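Local coordinates for 3-hydroxyacyl-thioester dehydratase Z (Mycobacterium tuberculosis, PDB 2C2I), which probably catalyses the reversible hydration of trans-2-enoyl-CoA thioesters to (3R)-3-hydroxyacyl-CoA, working as a homodimer of hotdog-fold subunits, at residues V18-W23 with R107-L112. Residues are numbered along the deposited sequence; the frame is centred on the assembly and turned at random.
Sequences VGQSDW and RATSSL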
# COMPACT_ATOMS: atom_id res chain seq x y z
N VAL A 18 -10.98 -7.97 -16.60
CA VAL A 18 -9.70 -7.87 -17.32
C VAL A 18 -8.74 -9.03 -17.03
O VAL A 18 -7.66 -9.10 -17.63
CB VAL A 18 -9.00 -6.50 -17.13
CG1 VAL A 18 -9.78 -5.41 -17.82
CG2 VAL A 18 -8.84 -6.19 -15.64
N GLY A 19 -9.12 -9.93 -16.13
CA GLY A 19 -8.44 -11.21 -16.04
C GLY A 19 -8.23 -11.77 -14.65
O GLY A 19 -8.91 -11.40 -13.67
N GLN A 20 -7.32 -12.74 -14.61
CA GLN A 20 -6.95 -13.44 -13.40
C GLN A 20 -5.47 -13.77 -13.48
O GLN A 20 -4.97 -14.23 -14.51
CB GLN A 20 -7.80 -14.71 -13.23
CG GLN A 20 -7.47 -15.50 -11.97
CD GLN A 20 -8.44 -16.62 -11.71
OE1 GLN A 20 -8.44 -17.62 -12.42
NE2 GLN A 20 -9.27 -16.46 -10.70
N SER A 21 -4.75 -13.52 -12.39
CA SER A 21 -3.32 -13.77 -12.38
C SER A 21 -3.04 -15.26 -12.18
O SER A 21 -3.95 -16.06 -11.94
CB SER A 21 -2.67 -13.00 -11.23
OG SER A 21 -2.93 -13.63 -9.99
N ASP A 22 -1.76 -15.61 -12.25
CA ASP A 22 -1.29 -16.90 -11.80
C ASP A 22 -1.25 -16.90 -10.26
O ASP A 22 -1.40 -15.85 -9.62
CB ASP A 22 0.12 -17.18 -12.34
CG ASP A 22 0.26 -16.90 -13.84
OD1 ASP A 22 -0.73 -17.04 -14.59
OD2 ASP A 22 1.39 -16.55 -14.27
N TRP A 23 -1.09 -18.08 -9.67
CA TRP A 23 -0.76 -18.17 -8.25
C TRP A 23 0.68 -17.70 -8.06
O TRP A 23 1.57 -18.03 -8.86
CB TRP A 23 -0.91 -19.62 -7.76
CG TRP A 23 -2.33 -20.11 -7.67
CD1 TRP A 23 -2.97 -20.99 -8.53
CD2 TRP A 23 -3.29 -19.78 -6.66
NE1 TRP A 23 -4.26 -21.20 -8.12
CE2 TRP A 23 -4.49 -20.48 -6.97
CE3 TRP A 23 -3.26 -18.96 -5.53
CZ2 TRP A 23 -5.64 -20.38 -6.18
CZ3 TRP A 23 -4.41 -18.86 -4.75
CH2 TRP A 23 -5.59 -19.56 -5.08
N ARG A 107 -3.69 -15.18 -5.48
CA ARG A 107 -4.05 -14.98 -6.88
C ARG A 107 -5.11 -13.88 -6.94
O ARG A 107 -5.96 -13.78 -6.05
CB ARG A 107 -4.60 -16.29 -7.47
CG ARG A 107 -5.16 -16.19 -8.85
CD ARG A 107 -5.42 -17.59 -9.40
NE ARG A 107 -6.64 -18.19 -8.85
CZ ARG A 107 -7.17 -19.31 -9.32
NH1 ARG A 107 -6.59 -19.94 -10.34
NH2 ARG A 107 -8.29 -19.79 -8.80
N ALA A 108 -5.06 -13.07 -7.99
CA ALA A 108 -5.96 -11.94 -8.09
C ALA A 108 -6.89 -12.05 -9.31
O ALA A 108 -6.48 -12.63 -10.32
CB ALA A 108 -5.16 -10.60 -8.13
N THR A 109 -8.09 -11.49 -9.19
CA THR A 109 -9.02 -11.28 -10.30
C THR A 109 -9.32 -9.79 -10.34
O THR A 109 -9.61 -9.22 -9.31
CB THR A 109 -10.35 -11.99 -10.01
OG1 THR A 109 -10.07 -13.39 -9.80
CG2 THR A 109 -11.31 -11.81 -11.19
N SER A 110 -9.24 -9.15 -11.51
CA SER A 110 -9.57 -7.72 -11.61
C SER A 110 -10.62 -7.41 -12.69
O SER A 110 -10.71 -8.12 -13.71
CB SER A 110 -8.30 -6.90 -11.90
OG SER A 110 -7.35 -7.00 -10.84
N SER A 111 -11.35 -6.33 -12.48
CA SER A 111 -12.32 -5.82 -13.47
C SER A 111 -12.11 -4.34 -13.66
O SER A 111 -11.69 -3.65 -12.73
CB SER A 111 -13.75 -6.03 -12.95
OG SER A 111 -13.94 -7.39 -12.62
N LEU A 112 -12.42 -3.85 -14.86
CA LEU A 112 -12.29 -2.42 -15.11
C LEU A 112 -13.57 -1.67 -14.72
O LEU A 112 -14.64 -1.89 -15.33
CB LEU A 112 -11.93 -2.21 -16.59
CG LEU A 112 -11.59 -0.83 -17.11
CD1 LEU A 112 -10.43 -0.25 -16.29
CD2 LEU A 112 -11.19 -1.02 -18.59
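Two residues, Val18 and Gly19, are set against the single Ser110 in a classic beta bulge, where strand 17-25, outermost in the hotdog sheet within this subunit, runs antiparallel to strand 105-119. Val18 N donates to Ser110 O at 2.9 Å, and Gly19 N adds a weak bond to that same oxygen; Val18 CG2 meets Ser110 CB, while CG1 reaches Leu112 CB. Gly19, whose phi of 142° suits a residue without a side chain, accepts at its O from Ser110 N. Gln20 and Thr109 form a non-hydrogen-bonded pair, yet their side chains join on one face of the sheet, Gln20 NE2 donating to Thr109 OG1 (3.3 Å). Ser21 illustrates how a side chain can continue strand pairing: N binds Ala108 O, and OG, set between backbone N and carbonyl carbon (chi1 76°), replaces a main-chain acceptor for Ala108 N at 3.0 Å while donating to Asp22 O. Over one face of the Arg107 guanidinium the Gln20 amide is stacked, OE1 toward the rim; Trp23 CZ2 covers the opposite face, the indole tilted by 20°, and Arg107 NE forms a salt bridge with Glu132. Nearer the backbone, Arg107 CB makes a CH-pi contact, 3.7 Å from the centroid of the six-membered ring of Trp23.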